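PDB 4KPK: enoyl-CoA hydratase/isomerase from Shewanella pealeana, which probably acts on acyl-CoA thioesters as a hydratase or isomerase of the crotonase-like family, its exact substrate and reaction not being established. Local coordinates for residues 33-36 and 41-44; 73-78 and 127-132; 118-123 and 178-183; 134-139 and 231-236. All blocks are in the same frame, centred on the assembly; numbering follows the deposited sequence.

Contact 1: residues 33-36 and 41-44. With EDO (1,2-ethanediol), chain B.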
loop_
_atom_site.group_PDB
_atom_site.type_symbol
_atom_site.label_atom_id
_atom_site.label_comp_id
_atom_site.label_asym_id
_atom_site.label_seq_id
_atom_site.Cartn_x
_atom_site.Cartn_y
_atom_site.Cartn_z
ATOM N N ILE A 33 6.031 24.624 33.483
ATOM C CA ILE A 33 6.739 23.892 34.545
ATOM C C ILE A 33 7.358 22.646 33.958
ATOM O O ILE A 33 8.507 22.297 34.240
ATOM C CB ILE A 33 5.819 23.531 35.734
ATOM C CG1 ILE A 33 5.479 24.787 36.541
ATOM C CG2 ILE A 33 6.469 22.500 36.650
ATOM C CD1 ILE A 33 4.174 24.651 37.354
ATOM N N LEU A 34 6.604 21.956 33.117
ATOM C CA LEU A 34 7.133 20.748 32.521
ATOM C C LEU A 34 8.355 21.143 31.624
ATOM O O LEU A 34 9.447 20.624 31.784
ATOM C CB LEU A 34 6.018 20.038 31.766
ATOM C CG LEU A 34 6.286 18.705 31.076
ATOM C CD1 LEU A 34 6.936 17.657 31.983
ATOM C CD2 LEU A 34 4.961 18.207 30.531
ATOM N N ASP A 35 8.176 22.131 30.770
ATOM C CA ASP A 35 9.250 22.617 29.927
ATOM C C ASP A 35 10.531 22.803 30.760
ATOM O O ASP A 35 11.577 22.296 30.400
ATOM C CB ASP A 35 8.827 23.932 29.332
ATOM C CG ASP A 35 9.880 24.530 28.443
ATOM O OD1 ASP A 35 10.272 23.895 27.475
ATOM O OD2 ASP A 35 10.344 25.611 28.722
ATOM N N GLN A 36 10.433 23.457 31.913
ATOM C CA GLN A 36 11.606 23.678 32.777
ATOM C C GLN A 36 12.238 22.389 33.351
ATOM O O GLN A 36 13.452 22.300 33.397
ATOM C CB GLN A 36 11.259 24.640 33.935
ATOM C CG GLN A 36 10.618 25.964 33.492
ATOM C CD GLN A 36 10.296 26.879 34.671
ATOM O OE1 GLN A 36 11.209 27.269 35.402
ATOM N NE2 GLN A 36 9.009 27.222 34.874
ATOM N N LEU A 41 13.880 17.738 26.376
ATOM C CA LEU A 41 12.813 18.313 25.562
ATOM C C LEU A 41 12.480 19.727 26.040
ATOM O O LEU A 41 12.717 20.051 27.195
ATOM C CB LEU A 41 11.546 17.451 25.681
ATOM C CG LEU A 41 11.641 16.001 25.232
ATOM C CD1 LEU A 41 10.362 15.205 25.565
ATOM C CD2 LEU A 41 11.937 15.986 23.742
ATOM N N SER A 42 11.899 20.527 25.129
ATOM C CA SER A 42 11.084 21.696 25.466
ATOM C C SER A 42 9.670 21.407 25.117
ATOM O O SER A 42 9.372 20.583 24.225
ATOM C CB SER A 42 11.421 22.951 24.605
ATOM O OG SER A 42 12.758 23.332 24.741
ATOM N N CYS A 43 8.776 22.173 25.715
ATOM C CA CYS A 43 7.406 22.073 25.322
ATOM C C CYS A 43 6.743 23.380 25.570
ATOM O O CYS A 43 7.027 24.035 26.568
ATOM C CB CYS A 43 6.718 20.892 26.060
ATOM S SG CYS A 43 6.805 20.937 27.842
ATOM N N THR A 44 5.897 23.800 24.626
ATOM C CA THR A 44 5.183 25.077 24.715
ATOM C C THR A 44 3.780 24.919 24.208
ATOM O O THR A 44 3.469 23.972 23.465
ATOM C CB THR A 44 5.894 26.211 23.884
ATOM O OG1 THR A 44 5.928 25.835 22.503
ATOM C CG2 THR A 44 7.265 26.390 24.372
HETATM C C1 EDO B . 14.428 21.974 28.469
HETATM O O1 EDO B . 13.455 21.135 29.090
HETATM C C2 EDO B . 13.598 22.873 27.567
HETATM O O2 EDO B . 14.046 24.216 27.629
#

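Contact 2: residues 73-78 and 127-132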
loop_
_atom_site.group_PDB
_atom_site.type_symbol
_atom_site.label_atom_id
_atom_site.label_comp_id
_atom_site.label_asym_id
_atom_site.label_seq_id
_atom_site.Cartn_x
_atom_site.Cartn_y
_atom_site.Cartn_z
ATOM N N GLN A 73 5.899 11.486 28.670
ATOM C CA GLN A 73 5.325 12.469 29.554
ATOM C C GLN A 73 4.701 13.674 28.823
ATOM O O GLN A 73 3.619 14.130 29.203
ATOM C CB GLN A 73 6.397 13.012 30.501
ATOM C CG GLN A 73 6.828 12.079 31.609
ATOM C CD GLN A 73 7.936 12.687 32.434
ATOM O OE1 GLN A 73 7.792 13.797 32.968
ATOM N NE2 GLN A 73 9.069 11.988 32.522
ATOM N N VAL A 74 5.403 14.214 27.807
ATOM C CA VAL A 74 4.873 15.335 27.074
ATOM C C VAL A 74 3.593 14.965 26.284
ATOM O O VAL A 74 2.608 15.743 26.204
ATOM C CB VAL A 74 5.927 15.900 26.134
ATOM C CG1 VAL A 74 5.316 16.967 25.220
ATOM C CG2 VAL A 74 7.098 16.488 26.913
ATOM N N LEU A 75 3.601 13.770 25.707
ATOM C CA LEU A 75 2.420 13.254 25.047
ATOM C C LEU A 75 1.265 13.118 26.023
ATOM O O LEU A 75 0.167 13.568 25.704
ATOM C CB LEU A 75 2.662 11.887 24.384
ATOM C CG LEU A 75 3.557 11.823 23.149
ATOM C CD1 LEU A 75 3.520 10.415 22.564
ATOM C CD2 LEU A 75 3.128 12.864 22.123
ATOM N N GLU A 76 1.494 12.506 27.191
ATOM C CA GLU A 76 0.380 12.345 28.150
ATOM C C GLU A 76 -0.062 13.738 28.593
ATOM O O GLU A 76 -1.243 14.014 28.646
ATOM C CB GLU A 76 0.731 11.446 29.324
ATOM C CG GLU A 76 -0.106 11.709 30.578
ATOM C CD GLU A 76 -1.632 11.428 30.487
ATOM O OE1 GLU A 76 -2.314 11.697 29.447
ATOM O OE2 GLU A 76 -2.184 10.963 31.525
ATOM N N HIS A 77 0.882 14.656 28.811
ATOM C CA HIS A 77 0.506 16.022 29.140
ATOM C C HIS A 77 -0.453 16.677 28.125
ATOM O O HIS A 77 -1.498 17.211 28.497
ATOM C CB HIS A 77 1.746 16.851 29.298
ATOM C CG HIS A 77 1.478 18.282 29.562
ATOM N ND1 HIS A 77 0.978 18.726 30.764
ATOM C CD2 HIS A 77 1.659 19.381 28.787
ATOM C CE1 HIS A 77 0.848 20.039 30.720
ATOM N NE2 HIS A 77 1.233 20.455 29.526
ATOM N N PHE A 78 -0.153 16.586 26.844
ATOM C CA PHE A 78 -0.954 17.309 25.849
ATOM C C PHE A 78 -2.251 16.568 25.451
ATOM O O PHE A 78 -3.240 17.178 25.039
ATOM C CB PHE A 78 -0.099 17.669 24.622
ATOM C CG PHE A 78 0.856 18.845 24.847
ATOM C CD1 PHE A 78 0.387 20.072 25.321
ATOM C CD2 PHE A 78 2.224 18.747 24.534
ATOM C CE1 PHE A 78 1.242 21.142 25.521
ATOM C CE2 PHE A 78 3.083 19.841 24.702
ATOM C CZ PHE A 78 2.597 21.033 25.208
HETATM N N MSE A 127 5.714 4.916 20.673
HETATM C CA MSE A 127 5.183 4.925 19.320
HETATM C C MSE A 127 3.676 4.755 19.273
HETATM O O MSE A 127 2.962 5.417 18.510
HETATM C CB MSE A 127 5.798 3.799 18.557
HETATM C CG MSE A 127 7.277 3.864 18.272
HETATM SE SE MSE A 127 7.937 5.524 17.397
HETATM C CE MSE A 127 9.718 5.535 18.249
ATOM N N SER A 128 3.166 3.806 20.064
ATOM C CA SER A 128 1.738 3.576 20.087
ATOM C C SER A 128 0.929 4.802 20.513
ATOM O O SER A 128 -0.031 5.184 19.822
ATOM C CB SER A 128 1.400 2.376 20.999
ATOM O OG SER A 128 0.042 2.046 20.825
HETATM N N MSE A 129 1.311 5.427 21.621
HETATM C CA MSE A 129 0.646 6.622 22.074
HETATM C C MSE A 129 0.732 7.759 21.070
HETATM O O MSE A 129 -0.217 8.544 20.950
HETATM C CB MSE A 129 1.248 7.258 23.329
HETATM C CG MSE A 129 1.130 6.363 24.570
HETATM SE SE MSE A 129 1.826 7.307 26.173
HETATM C CE MSE A 129 1.708 9.155 25.549
ATOM N N LEU A 130 1.847 7.909 20.393
ATOM C CA LEU A 130 1.901 8.924 19.326
ATOM C C LEU A 130 0.998 8.591 18.173
ATOM O O LEU A 130 0.192 9.396 17.734
ATOM C CB LEU A 130 3.333 9.063 18.802
ATOM C CG LEU A 130 3.514 10.098 17.670
ATOM C CD1 LEU A 130 3.022 11.481 18.064
ATOM C CD2 LEU A 130 4.963 10.127 17.217
ATOM N N ASP A 131 1.111 7.374 17.689
ATOM C CA ASP A 131 0.319 6.954 16.565
ATOM C C ASP A 131 -1.217 7.114 16.826
ATOM O O ASP A 131 -1.995 7.477 15.899
ATOM C CB ASP A 131 0.686 5.524 16.226
ATOM C CG ASP A 131 0.027 5.050 14.991
ATOM O OD1 ASP A 131 0.037 5.867 14.068
ATOM O OD2 ASP A 131 -0.523 3.902 14.942
ATOM N N LYS A 132 -1.616 6.908 18.088
ATOM C CA LYS A 132 -3.038 6.924 18.509
ATOM C C LYS A 132 -3.418 8.295 19.062
ATOM O O LYS A 132 -4.561 8.534 19.342
ATOM C CB LYS A 132 -3.289 5.834 19.600
ATOM C CG LYS A 132 -3.843 4.493 19.154
ATOM C CD LYS A 132 -3.213 4.027 17.895
ATOM C CE LYS A 132 -3.436 2.548 17.611
ATOM N NZ LYS A 132 -2.200 2.047 16.875
#

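Contact 3: residues 118-123 and 178-183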
loop_
_atom_site.group_PDB
_atom_site.type_symbol
_atom_site.label_atom_id
_atom_site.label_comp_id
_atom_site.label_asym_id
_atom_site.label_seq_id
_atom_site.Cartn_x
_atom_site.Cartn_y
_atom_site.Cartn_z
ATOM N N ALA A 118 11.653 -4.873 28.673
ATOM C CA ALA A 118 11.139 -3.676 29.298
ATOM C C ALA A 118 11.540 -2.422 28.487
ATOM O O ALA A 118 10.712 -1.583 28.249
ATOM C CB ALA A 118 11.661 -3.566 30.736
ATOM N N ASP A 119 12.818 -2.290 28.108
ATOM C CA ASP A 119 13.251 -1.120 27.255
ATOM C C ASP A 119 12.395 -1.034 26.017
ATOM O O ASP A 119 11.738 -0.056 25.777
ATOM C CB ASP A 119 14.684 -1.288 26.762
ATOM C CG ASP A 119 15.602 -0.405 27.444
ATOM O OD1 ASP A 119 15.758 -0.610 28.665
ATOM O OD2 ASP A 119 16.139 0.521 26.766
ATOM N N ALA A 120 12.350 -2.146 25.291
ATOM C CA ALA A 120 11.631 -2.200 24.043
ATOM C C ALA A 120 10.177 -1.842 24.253
ATOM O O ALA A 120 9.626 -1.091 23.375
ATOM C CB ALA A 120 11.814 -3.553 23.344
ATOM N N ASN A 121 9.566 -2.290 25.392
ATOM C CA ASN A 121 8.179 -2.038 25.621
ATOM C C ASN A 121 7.936 -0.599 25.883
ATOM O O ASN A 121 6.908 -0.105 25.500
ATOM C CB ASN A 121 7.545 -2.827 26.780
ATOM C CG ASN A 121 7.278 -4.285 26.451
ATOM O OD1 ASN A 121 6.982 -4.662 25.316
ATOM N ND2 ASN A 121 7.328 -5.119 27.482
ATOM N N GLU A 122 8.859 0.094 26.522
ATOM C CA GLU A 122 8.707 1.536 26.665
ATOM C C GLU A 122 8.787 2.299 25.329
ATOM O O GLU A 122 8.033 3.231 25.125
ATOM C CB GLU A 122 9.730 2.118 27.667
ATOM C CG GLU A 122 9.411 1.607 29.065
ATOM C CD GLU A 122 7.948 1.871 29.466
ATOM O OE1 GLU A 122 7.649 3.015 29.898
ATOM O OE2 GLU A 122 7.091 0.942 29.323
ATOM N N LEU A 123 9.715 1.898 24.465
ATOM C CA LEU A 123 9.822 2.501 23.137
ATOM C C LEU A 123 8.547 2.161 22.389
ATOM O O LEU A 123 7.981 3.014 21.668
ATOM C CB LEU A 123 11.037 1.983 22.385
ATOM C CG LEU A 123 11.240 2.763 21.080
ATOM C CD1 LEU A 123 11.260 4.251 21.281
ATOM C CD2 LEU A 123 12.467 2.260 20.312
ATOM N N PRO A 178 15.004 -3.324 13.356
ATOM C CA PRO A 178 14.188 -2.186 13.836
ATOM C C PRO A 178 12.801 -2.664 14.194
ATOM O O PRO A 178 11.857 -2.346 13.536
ATOM C CB PRO A 178 14.172 -1.241 12.632
ATOM C CG PRO A 178 14.314 -2.129 11.460
ATOM C CD PRO A 178 15.159 -3.303 11.880
ATOM N N ALA A 179 12.684 -3.451 15.242
ATOM C CA ALA A 179 11.463 -4.229 15.448
ATOM C C ALA A 179 10.337 -3.347 15.908
ATOM O O ALA A 179 9.202 -3.485 15.431
ATOM C CB ALA A 179 11.718 -5.322 16.445
ATOM N N VAL A 180 10.613 -2.475 16.883
ATOM C CA VAL A 180 9.550 -1.712 17.532
ATOM C C VAL A 180 8.907 -0.685 16.576
ATOM O O VAL A 180 7.716 -0.440 16.642
ATOM C CB VAL A 180 10.073 -1.013 18.833
ATOM C CG1 VAL A 180 9.011 -0.117 19.479
ATOM C CG2 VAL A 180 10.480 -2.056 19.844
ATOM N N ILE A 181 9.697 -0.106 15.677
ATOM C CA ILE A 181 9.175 0.891 14.741
ATOM C C ILE A 181 8.571 0.318 13.454
ATOM O O ILE A 181 7.840 1.040 12.716
ATOM C CB ILE A 181 10.251 1.947 14.377
ATOM C CG1 ILE A 181 11.520 1.331 13.755
ATOM C CG2 ILE A 181 10.624 2.726 15.609
ATOM C CD1 ILE A 181 12.325 2.363 12.945
ATOM N N SER A 182 8.840 -0.970 13.211
ATOM C CA SER A 182 8.546 -1.594 11.913
ATOM C C SER A 182 7.103 -1.586 11.516
ATOM O O SER A 182 6.826 -1.614 10.345
ATOM C CB SER A 182 9.131 -3.009 11.812
ATOM O OG SER A 182 8.691 -3.894 12.851
ATOM N N PRO A 183 6.167 -1.592 12.492
ATOM C CA PRO A 183 4.778 -1.645 12.066
ATOM C C PRO A 183 4.363 -0.342 11.431
ATOM O O PRO A 183 3.622 -0.311 10.469
ATOM C CB PRO A 183 3.975 -1.956 13.406
ATOM C CG PRO A 183 4.969 -2.530 14.362
ATOM C CD PRO A 183 6.341 -2.031 13.909
#

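Contact 4: residues 134-139 and 231-236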
loop_
_atom_site.group_PDB
_atom_site.type_symbol
_atom_site.label_atom_id
_atom_site.label_comp_id
_atom_site.label_asym_id
_atom_site.label_seq_id
_atom_site.Cartn_x
_atom_site.Cartn_y
_atom_site.Cartn_z
ATOM N N PRO A 134 -5.077 11.518 19.862
ATOM C CA PRO A 134 -6.415 11.780 19.301
ATOM C C PRO A 134 -6.567 13.176 18.713
ATOM O O PRO A 134 -7.672 13.738 18.690
ATOM C CB PRO A 134 -7.366 11.597 20.529
ATOM C CG PRO A 134 -6.487 11.893 21.694
ATOM C CD PRO A 134 -5.138 11.320 21.325
ATOM N N LYS A 135 -5.464 13.702 18.189
ATOM C CA LYS A 135 -5.363 15.036 17.701
ATOM C C LYS A 135 -4.309 15.020 16.578
ATOM O O LYS A 135 -3.376 14.202 16.595
ATOM C CB LYS A 135 -4.882 15.943 18.839
ATOM C CG LYS A 135 -5.858 16.111 19.991
ATOM C CD LYS A 135 -5.222 16.695 21.243
ATOM C CE LYS A 135 -6.299 16.977 22.286
ATOM N NZ LYS A 135 -5.701 17.338 23.598
ATOM N N PRO A 136 -4.486 15.886 15.568
ATOM C CA PRO A 136 -3.537 15.882 14.462
ATOM C C PRO A 136 -2.162 16.198 14.946
ATOM O O PRO A 136 -2.003 17.073 15.782
ATOM C CB PRO A 136 -4.038 17.012 13.539
ATOM C CG PRO A 136 -4.902 17.866 14.382
ATOM C CD PRO A 136 -5.456 16.986 15.458
ATOM N N THR A 137 -1.196 15.420 14.463
ATOM C CA THR A 137 0.225 15.592 14.737
ATOM C C THR A 137 0.960 15.951 13.424
ATOM O O THR A 137 0.696 15.375 12.412
ATOM C CB THR A 137 0.810 14.321 15.325
ATOM O OG1 THR A 137 0.554 13.211 14.431
ATOM C CG2 THR A 137 0.147 14.010 16.664
ATOM N N ILE A 138 1.891 16.888 13.497
ATOM C CA ILE A 138 2.740 17.357 12.369
ATOM C C ILE A 138 4.155 17.212 12.885
ATOM O O ILE A 138 4.468 17.772 13.923
ATOM C CB ILE A 138 2.490 18.863 12.046
ATOM C CG1 ILE A 138 1.008 19.045 11.736
ATOM C CG2 ILE A 138 3.318 19.345 10.808
ATOM C CD1 ILE A 138 0.540 20.429 11.609
ATOM N N THR A 139 4.990 16.448 12.181
ATOM C CA THR A 139 6.433 16.401 12.436
ATOM C C THR A 139 7.284 17.158 11.345
ATOM O O THR A 139 7.119 16.949 10.151
ATOM C CB THR A 139 6.871 14.935 12.625
ATOM O OG1 THR A 139 6.140 14.406 13.746
ATOM C CG2 THR A 139 8.372 14.771 12.916
ATOM N N ASP A 231 -3.073 26.053 9.977
ATOM C CA ASP A 231 -4.321 26.763 9.633
ATOM C C ASP A 231 -5.481 25.833 9.256
ATOM O O ASP A 231 -6.605 26.050 9.716
ATOM C CB ASP A 231 -4.048 27.777 8.501
ATOM C CG ASP A 231 -3.211 28.951 8.995
ATOM O OD1 ASP A 231 -3.164 29.150 10.234
ATOM O OD2 ASP A 231 -2.597 29.705 8.182
ATOM N N ALA A 232 -5.234 24.804 8.448
ATOM C CA ALA A 232 -6.329 23.969 8.018
ATOM C C ALA A 232 -6.845 23.159 9.270
ATOM O O ALA A 232 -8.028 23.091 9.529
ATOM C CB ALA A 232 -5.885 23.069 6.915
ATOM N N LEU A 233 -5.920 22.659 10.071
ATOM C CA LEU A 233 -6.217 21.763 11.175
ATOM C C LEU A 233 -6.936 22.463 12.334
ATOM O O LEU A 233 -7.909 21.934 12.855
ATOM C CB LEU A 233 -4.941 21.070 11.640
ATOM C CG LEU A 233 -4.372 19.998 10.680
ATOM C CD1 LEU A 233 -2.997 19.613 11.162
ATOM C CD2 LEU A 233 -5.191 18.689 10.521
ATOM N N LEU A 234 -6.537 23.692 12.662
ATOM C CA LEU A 234 -7.231 24.456 13.694
ATOM C C LEU A 234 -8.648 24.816 13.292
ATOM O O LEU A 234 -9.478 25.013 14.170
ATOM C CB LEU A 234 -6.459 25.743 14.066
ATOM C CG LEU A 234 -5.107 25.571 14.795
ATOM C CD1 LEU A 234 -4.428 26.906 15.090
ATOM C CD2 LEU A 234 -5.180 24.749 16.093
ATOM N N SER A 235 -8.926 24.909 11.984
ATOM C CA SER A 235 -10.287 25.175 11.514
ATOM C C SER A 235 -11.248 24.015 11.675
ATOM O O SER A 235 -12.448 24.224 11.680
ATOM C CB SER A 235 -10.284 25.544 10.032
ATOM O OG SER A 235 -9.257 26.457 9.802
ATOM N N ASN A 236 -10.750 22.790 11.737
ATOM C CA ASN A 236 -11.647 21.616 11.595
ATOM C C ASN A 236 -12.142 21.084 12.917
ATOM O O ASN A 236 -11.599 21.374 13.964
ATOM C CB ASN A 236 -10.965 20.457 10.820
ATOM C CG ASN A 236 -10.487 20.861 9.419
ATOM O OD1 ASN A 236 -11.053 21.721 8.779
ATOM N ND2 ASN A 236 -9.453 20.208 8.939
#

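Contact 1: residues 33-36 and 41-44
The N-terminal helix 30-37 packs against strand 41-46, the outermost strand on one side of the mixed sheet of this crotonase-like fold, and one carboxylate makes the polar link between them. Cys43 N gives a hydrogen bond to Asp35 OD1, 2.9 Å long with an N-H...O angle of 157°. The N-H arrives from the anti side of the carboxylate, 26° out of its plane. Asp35 extends its CG anti to its own backbone N (chi1 180°), which carries the carboxylate across to the strand, where OD1 also lies close to Ser42 CA. Strand 49-54 pairs with strand 41-46 through backbone bonds from Ser42 to Val53 and from Thr44 to Gln51. Were alanine here instead of Asp35, Cys43 N would probably lose its carboxylate acceptor and the helix this polar tie to the strand. An ethanediol, probably from the crystallisation liquor, sits near Ser42, but its close approach to Leu41 O makes its exact position doubtful. Beside the carboxylate the contact turns apolar: Cys43 points its sulfur back at the helix, with SG 3.9 Å from Asp35 CB and 4.0 Å from Leu34 CG.

Contact 2: residues 73-78 and 127-132
Leu75 and Leu130 carry the apolar part of this helix-helix contact together with selenomethionine Met129. Leu75 CD1 lies against the backbone N and CB of Leu130, 3.7 Å from Leu130 N and 4.0 Å from Leu130 CB. The same methyl is 4.0 Å from Met129 CB, so it rests where these two consecutive residues join. Leu75 turns its CG anti to its carbonyl carbon (chi1 -70°), which sends this branch toward helix 113-132. The end of Met129 leans across Leu75 from the other helix, but the modelled position of its CE is doubtful.

No hydrogen bond crosses between 73-78 and 127-132; several polar groups find partners elsewhere. Asp131 OD2 takes a salt bridge from Lys132 NZ at 3.2 Å, while Asp131 OD1 pairs with Arg187 and with Arg195 of the third subunit. His77 NE2 is hydrogen-bonded to Thr31 OG1.

Behind the interface, Leu75 touches Met52 of strand 49-54 and Leu130 touches Leu152 and Cys155 of helix 148-155. The two segments run in roughly the same direction, 32° apart with their axes 10.3 Å from each other. Helix 65-80 links parallel strands 49-54 and 86-91, and helix 113-132 lies between 86-91 and 137-141, so this is the packing of helices from two successive beta-alpha-beta crossovers of the crotonase-like fold.

Contact 3: residues 118-123 and 178-183
Val180 reaches helix 113-132 with both its methyls, and each finds its own place about one helical turn apart. CG2 comes up to Ala120, 4.0 Å from Ala120 CB and 3.8 Å from Ala120 O. CG1 lies against Leu123, 3.7 Å from the carbonyl carbon Leu123 C and 4.0 Å from Leu123 CG, so it meets backbone and side chain together. Val180 holds CG1 anti to its backbone N (chi1 176°), which turns one methyl to Ala120 and the other to Leu123. Trimming this valine to alanine is likely to open a gap beside Ala120 and Leu123, since both methyls that fill it would be gone.

Farther out, Ser182 OG gives a 2.7 Å hydrogen bond to Ala179 O, holding the turn that leads to helix 182-189. Val180 also touches Ala124, and Ile181 packs on Met127, extending the seam along helix 113-132. Ile268 of the second subunit packs on Ala120 and Ala179, and its Ser265 hydrogen-bonds Asn121, placing this turn-on-helix packing of the crotonase-like fold at a subunit interface.

With no hydrogen bond between the two segments, the fit depends on shape: small and branched side chains let this turn sit close to the helix backbone.

Contact 4: residues 134-139 and 231-236
Apolar contacts centre on Leu233, which points both methyls from helix 222-235 at Pro136, just before strand 137-141, and one of them at Ile138 within it; here the helix packs against the mixed sheet of the crotonase-like fold. CD2 of Leu233 lies 3.6 Å from Pro136 CB and 4.0 Å from Pro136 CG, while CD1 is 3.7 Å from the same Pro136 CB; the proline ring and the leucine chain slide past each other in opposite directions. Leu233 CD1 also meets Ile138 CD1 at 3.7 Å, here tip to tip. Leu233 places CG anti to its carbonyl carbon (chi1 -72°), laying both methyls on Pro136, with CD1 reaching on to Ile138. Ile86 and Met241 pack around Leu233 and Pro136, and Leu199 of the third subunit also packs on Leu233.

Hydrogen bonds stay within each element or go to neighbours. Ser235 OG bonds Asp231 O at 2.7 Å, the donor only 16° from the carbonyl plane, near the C-terminal end of the helix. Backbone bonds join Ile138 to Leu87 and Leu89 on one side of the strand, and Thr137 to Ile158 on the other. Asn236 ND2 reaches Leu199 O and Thr200 O of the third subunit.

Between the two segments there is no polar pairing: buried aliphatic packing joins them, while Asn236, just past the helix, is hydrogen-bonded to the third subunit.

Overall arrangement
Contacts 3 and 4 are buried, and contacts 1 and 2 partly so. Contact 1, its centre about 18 Å from that of the chain and at the sheet's outer strand, has the only hydrogen bond between paired segments; the other three join theirs by apolar side chains. Contacts 2 and 3 share helix 113-132 and meet where Met127 packs on Ile181. Contacts 1 and 4 reach the same sheet without touching, their centres about 21 Å apart. Contact 2 bridges them: Val74, His77 and Phe78 pack on contact 1, and Phe78 O accepts a bond from Lys135 NZ in contact 4. Contacts 2, 3 and 4 also border other subunits, contact 1 none.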